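Local structure of putative methyl-accepting chemotaxis signal transduction protein (Campylobacter jejuni subsp. jejuni serotype O:2, 4XMR) at residues G175-F187 and K232-A244. The protein is probably a transmembrane chemotaxis receptor whose tandem PAS sensory domain recognises amino acids, here isoleucine, in the periplasm and passes the signal across the membrane. Sequence-based numbering, arbitrary orientation.
Sequences GNTFLFDQKNKIF and KVFAYTACITESA
Cys239 lies against two phenylalanines of the neighbouring antiparallel strand and meets each differently. Its CB sits over one face of the Phe178 ring, 3.9 Å from the ring centroid and 23° off the normal, a CH-pi contact. Its SG makes a sulfur-aromatic contact at the edge of the Phe180 ring, 3.8 Å from Phe180 CE2. With CG between the backbone N and the carbonyl carbon (chi1 50°), the Phe178 ring leans across to the other strand, and Thr241 CG2 reaches its rim 3.7 Å from Phe178 CZ. Reciprocal backbone bonds pair Phe178 with Cys239 and Phe180 with Thr237, which fixes this register. Beyond Phe178, Asn176 ND2 donates to Thr241 O (3.1 Å), which lies in the plane of the amide although the donor stands above the carbonyl plane.

The opposite sheet face carries smaller apolar pairs: Leu179 CD2 on Ala238 CB at 3.5 Å, and Thr177 CG2 on Ile240 CD1. Near the Asp181-Asn184 type I turn, Tyr236 CE1 sits over the centre of the Phe187 ring, the planes inclined at 47°, neither stacked nor edge-to-face. One water donates to Asp181 O and Ala235 O and accepts from Thr237 OG1, joining this turn to the type II' turn Val233-Tyr236.

Strand 236-243 is the middle strand of a five-stranded antiparallel sheet, with 177-180 beside it and 186-189 at the edge beyond, consistent with the membrane-proximal PAS module. Cys239 is disulfide-bonded to Cys230 on strand 224-233; helix 202-211 packs on Phe180, helix 163-171 on Tyr236 and Phe187, and the long helix 9-48 on Leu179 and Ile240.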
loop_
_atom_site.group_PDB
_atom_site.type_symbol
_atom_site.label_atom_id
_atom_site.label_comp_id
_atom_site.label_asym_id
_atom_site.label_seq_id
_atom_site.Cartn_x
_atom_site.Cartn_y
_atom_site.Cartn_z
ATOM N N GLY B 175 4.893 -13.335 -10.662
ATOM C CA GLY B 175 5.789 -13.186 -11.790
ATOM C C GLY B 175 7.235 -12.993 -11.384
ATOM O O GLY B 175 7.546 -12.533 -10.271
ATOM N N ASN B 176 8.127 -13.330 -12.312
ATOM C CA ASN B 176 9.546 -13.135 -12.103
ATOM C C ASN B 176 9.906 -11.695 -12.434
ATOM O O ASN B 176 10.516 -11.405 -13.485
ATOM C CB ASN B 176 10.345 -14.102 -12.961
ATOM C CG ASN B 176 11.822 -14.016 -12.692
ATOM O OD1 ASN B 176 12.252 -13.954 -11.533
ATOM N ND2 ASN B 176 12.616 -14.010 -13.756
ATOM N N THR B 177 9.490 -10.792 -11.546
ATOM C CA THR B 177 9.679 -9.368 -11.762
ATOM C C THR B 177 10.796 -8.832 -10.882
ATOM O O THR B 177 11.084 -9.369 -9.810
ATOM C CB THR B 177 8.393 -8.578 -11.507
ATOM O OG1 THR B 177 7.976 -8.805 -10.157
ATOM C CG2 THR B 177 7.275 -9.014 -12.455
ATOM N N PHE B 178 11.436 -7.771 -11.356
ATOM C CA PHE B 178 12.557 -7.173 -10.646
ATOM C C PHE B 178 12.739 -5.720 -11.057
ATOM O O PHE B 178 12.163 -5.277 -12.044
ATOM C CB PHE B 178 13.845 -8.010 -10.793
ATOM C CG PHE B 178 14.191 -8.403 -12.214
ATOM C CD1 PHE B 178 13.599 -9.517 -12.800
ATOM C CD2 PHE B 178 15.153 -7.709 -12.939
ATOM C CE1 PHE B 178 13.922 -9.904 -14.098
ATOM C CE2 PHE B 178 15.487 -8.098 -14.240
ATOM C CZ PHE B 178 14.868 -9.196 -14.807
ATOM N N LEU B 179 13.500 -4.979 -10.257
ATOM C CA LEU B 179 13.728 -3.557 -10.470
ATOM C C LEU B 179 15.209 -3.248 -10.530
ATOM O O LEU B 179 15.977 -3.757 -9.717
ATOM C CB LEU B 179 13.159 -2.733 -9.312
ATOM C CG LEU B 179 11.679 -2.747 -8.993
ATOM C CD1 LEU B 179 11.432 -1.775 -7.833
ATOM C CD2 LEU B 179 10.854 -2.367 -10.212
ATOM N N PHE B 180 15.587 -2.374 -11.462
ATOM C CA PHE B 180 16.908 -1.759 -11.469
ATOM C C PHE B 180 16.789 -0.317 -11.019
ATOM O O PHE B 180 15.785 0.342 -11.284
ATOM C CB PHE B 180 17.508 -1.763 -12.876
ATOM C CG PHE B 180 17.794 -3.127 -13.413
ATOM C CD1 PHE B 180 18.993 -3.754 -13.121
ATOM C CD2 PHE B 180 16.872 -3.769 -14.226
ATOM C CE1 PHE B 180 19.267 -5.009 -13.615
ATOM C CE2 PHE B 180 17.142 -5.024 -14.726
ATOM C CZ PHE B 180 18.342 -5.643 -14.425
ATOM N N ASP B 181 17.820 0.178 -10.347
ATOM C CA ASP B 181 17.837 1.581 -9.968
ATOM C C ASP B 181 18.297 2.471 -11.119
ATOM O O ASP B 181 18.495 2.001 -12.244
ATOM C CB ASP B 181 18.661 1.809 -8.694
ATOM C CG ASP B 181 20.144 1.496 -8.870
ATOM O OD1 ASP B 181 20.648 1.466 -10.014
ATOM O OD2 ASP B 181 20.815 1.304 -7.836
ATOM N N GLN B 182 18.459 3.752 -10.824
ATOM C CA GLN B 182 18.785 4.760 -11.819
ATOM C C GLN B 182 20.156 4.546 -12.464
ATOM O O GLN B 182 20.420 5.059 -13.551
ATOM C CB GLN B 182 18.698 6.155 -11.190
ATOM C CG GLN B 182 19.665 6.412 -10.024
ATOM C CD GLN B 182 19.357 5.611 -8.754
ATOM O OE1 GLN B 182 18.195 5.317 -8.435
ATOM N NE2 GLN B 182 20.413 5.252 -8.025
ATOM N N LYS B 183 21.024 3.797 -11.792
ATOM C CA LYS B 183 22.347 3.494 -12.325
ATOM C C LYS B 183 22.384 2.112 -12.975
ATOM O O LYS B 183 23.461 1.567 -13.243
ATOM C CB LYS B 183 23.403 3.598 -11.227
ATOM C CG LYS B 183 23.541 5.003 -10.661
ATOM C CD LYS B 183 23.735 6.016 -11.785
ATOM C CE LYS B 183 23.527 7.446 -11.307
ATOM N NZ LYS B 183 24.611 7.894 -10.393
ATOM N N ASN B 184 21.197 1.565 -13.230
ATOM C CA ASN B 184 21.049 0.255 -13.863
ATOM C C ASN B 184 21.656 -0.862 -13.023
ATOM O O ASN B 184 22.162 -1.858 -13.548
ATOM C CB ASN B 184 21.594 0.254 -15.296
ATOM C CG ASN B 184 20.715 1.046 -16.241
ATOM O OD1 ASN B 184 19.496 1.095 -16.073
ATOM N ND2 ASN B 184 21.324 1.669 -17.242
ATOM N N LYS B 185 21.584 -0.688 -11.706
ATOM C CA LYS B 185 22.015 -1.723 -10.782
ATOM C C LYS B 185 20.790 -2.393 -10.185
ATOM O O LYS B 185 19.791 -1.734 -9.891
ATOM C CB LYS B 185 22.877 -1.114 -9.673
ATOM C CG LYS B 185 24.161 -0.469 -10.178
ATOM C CD LYS B 185 25.086 -1.500 -10.815
ATOM C CE LYS B 185 25.334 -2.658 -9.863
ATOM N NZ LYS B 185 26.473 -3.519 -10.281
ATOM N N ILE B 186 20.860 -3.705 -10.008
ATOM C CA ILE B 186 19.726 -4.451 -9.475
ATOM C C ILE B 186 19.353 -3.910 -8.087
ATOM O O ILE B 186 20.225 -3.608 -7.265
ATOM C CB ILE B 186 20.001 -5.970 -9.464
ATOM C CG1 ILE B 186 18.706 -6.761 -9.249
ATOM C CG2 ILE B 186 21.060 -6.328 -8.440
ATOM C CD1 ILE B 186 17.797 -6.733 -10.450
ATOM N N PHE B 187 18.052 -3.760 -7.848
ATOM C CA PHE B 187 17.553 -3.060 -6.668
ATOM C C PHE B 187 16.558 -3.908 -5.875
ATOM O O PHE B 187 16.617 -3.956 -4.648
ATOM C CB PHE B 187 16.928 -1.723 -7.092
ATOM C CG PHE B 187 16.223 -0.993 -5.981
ATOM C CD1 PHE B 187 16.913 -0.120 -5.160
ATOM C CD2 PHE B 187 14.859 -1.154 -5.787
ATOM C CE1 PHE B 187 16.261 0.562 -4.146
ATOM C CE2 PHE B 187 14.199 -0.482 -4.779
ATOM C CZ PHE B 187 14.902 0.376 -3.955
ATOM N N LYS B 232 10.158 1.751 -17.856
ATOM C CA LYS B 232 10.602 2.750 -16.898
ATOM C C LYS B 232 9.481 3.048 -15.919
ATOM O O LYS B 232 8.318 3.191 -16.300
ATOM C CB LYS B 232 11.019 4.030 -17.615
ATOM C CG LYS B 232 12.248 3.879 -18.490
ATOM C CD LYS B 232 13.430 3.304 -17.720
ATOM C CE LYS B 232 13.883 4.231 -16.603
ATOM N NZ LYS B 232 15.096 3.710 -15.915
ATOM N N VAL B 233 9.839 3.126 -14.644
ATOM C CA VAL B 233 8.902 3.552 -13.607
ATOM C C VAL B 233 9.652 4.571 -12.756
ATOM O O VAL B 233 10.497 4.200 -11.932
ATOM C CB VAL B 233 8.401 2.390 -12.727
ATOM C CG1 VAL B 233 7.242 2.875 -11.841
ATOM C CG2 VAL B 233 7.969 1.186 -13.575
ATOM N N PHE B 234 9.359 5.849 -12.988
ATOM C CA PHE B 234 10.194 6.933 -12.490
ATOM C C PHE B 234 11.665 6.658 -12.849
ATOM O O PHE B 234 11.975 6.415 -14.025
ATOM C CB PHE B 234 9.903 7.194 -11.011
ATOM C CG PHE B 234 8.467 7.577 -10.767
ATOM C CD1 PHE B 234 8.033 8.863 -11.035
ATOM C CD2 PHE B 234 7.542 6.638 -10.357
ATOM C CE1 PHE B 234 6.711 9.218 -10.854
ATOM C CE2 PHE B 234 6.214 6.990 -10.160
ATOM C CZ PHE B 234 5.804 8.280 -10.416
ATOM N N ALA B 235 12.570 6.673 -11.879
ATOM C CA ALA B 235 13.974 6.440 -12.208
ATOM C C ALA B 235 14.327 4.957 -12.318
ATOM O O ALA B 235 15.421 4.614 -12.783
ATOM C CB ALA B 235 14.886 7.136 -11.205
ATOM N N TYR B 236 13.405 4.086 -11.901
ATOM C CA TYR B 236 13.650 2.645 -11.895
ATOM C C TYR B 236 13.353 2.047 -13.256
ATOM O O TYR B 236 12.598 2.605 -14.052
ATOM C CB TYR B 236 12.737 1.907 -10.894
ATOM C CG TYR B 236 12.886 2.214 -9.427
ATOM C CD1 TYR B 236 13.976 1.756 -8.698
ATOM C CD2 TYR B 236 11.890 2.909 -8.756
ATOM C CE1 TYR B 236 14.092 2.023 -7.345
ATOM C CE2 TYR B 236 11.991 3.179 -7.411
ATOM C CZ TYR B 236 13.091 2.738 -6.711
ATOM O OH TYR B 236 13.175 3.021 -5.372
ATOM N N THR B 237 13.917 0.873 -13.492
ATOM C CA THR B 237 13.491 0.032 -14.601
ATOM C C THR B 237 12.897 -1.241 -14.012
ATOM O O THR B 237 13.563 -1.944 -13.244
ATOM C CB THR B 237 14.667 -0.325 -15.519
ATOM O OG1 THR B 237 15.227 0.883 -16.046
ATOM C CG2 THR B 237 14.196 -1.213 -16.668
ATOM N N ALA B 238 11.637 -1.515 -14.350
ATOM C CA ALA B 238 10.968 -2.738 -13.925
ATOM C C ALA B 238 10.985 -3.728 -15.075
ATOM O O ALA B 238 10.676 -3.369 -16.206
ATOM C CB ALA B 238 9.534 -2.456 -13.491
ATOM N N CYS B 239 11.320 -4.978 -14.773
ATOM C CA CYS B 239 11.368 -6.028 -15.794
ATOM C C CYS B 239 10.643 -7.289 -15.347
ATOM O O CYS B 239 10.490 -7.547 -14.138
ATOM C CB CYS B 239 12.815 -6.425 -16.088
ATOM S SG CYS B 239 13.876 -5.115 -16.731
ATOM N N ILE B 240 10.215 -8.076 -16.329
ATOM C CA ILE B 240 9.749 -9.436 -16.105
ATOM C C ILE B 240 10.442 -10.321 -17.136
ATOM O O ILE B 240 10.582 -9.944 -18.310
ATOM C CB ILE B 240 8.205 -9.529 -16.199
ATOM C CG1 ILE B 240 7.715 -10.872 -15.670
ATOM C CG2 ILE B 240 7.699 -9.241 -17.626
ATOM C CD1 ILE B 240 6.212 -10.916 -15.459
ATOM N N THR B 241 10.928 -11.478 -16.708
ATOM C CA THR B 241 11.546 -12.389 -17.658
ATOM C C THR B 241 11.139 -13.821 -17.366
ATOM O O THR B 241 10.763 -14.154 -16.230
ATOM C CB THR B 241 13.094 -12.317 -17.664
ATOM O OG1 THR B 241 13.614 -12.883 -16.452
ATOM C CG2 THR B 241 13.594 -10.888 -17.830
ATOM N N GLU B 242 11.216 -14.656 -18.398
ATOM C CA GLU B 242 10.906 -16.063 -18.265
ATOM C C GLU B 242 11.773 -16.866 -19.215
ATOM O O GLU B 242 12.193 -16.369 -20.258
ATOM C CB GLU B 242 9.430 -16.314 -18.589
ATOM C CG GLU B 242 8.959 -17.727 -18.306
ATOM C CD GLU B 242 9.239 -18.174 -16.873
ATOM O OE1 GLU B 242 10.372 -18.626 -16.590
ATOM O OE2 GLU B 242 8.324 -18.086 -16.032
ATOM N N SER B 243 12.046 -18.113 -18.855
ATOM C CA SER B 243 12.725 -19.030 -19.763
ATOM C C SER B 243 11.918 -19.232 -21.045
ATOM O O SER B 243 10.691 -19.377 -20.999
ATOM C CB SER B 243 12.914 -20.383 -19.085
ATOM O OG SER B 243 13.327 -21.360 -20.011
ATOM N N ALA B 244 12.599 -19.275 -22.189
ATOM C CA ALA B 244 11.928 -19.553 -23.459
ATOM C C ALA B 244 11.232 -20.915 -23.420
ATOM O O ALA B 244 10.211 -21.119 -24.080
ATOM C CB ALA B 244 12.922 -19.489 -24.611
HETATM O O HOH W 1 16.627 2.484 -14.332
HETATM O O HOH W 2 17.424 0.753 -17.852
#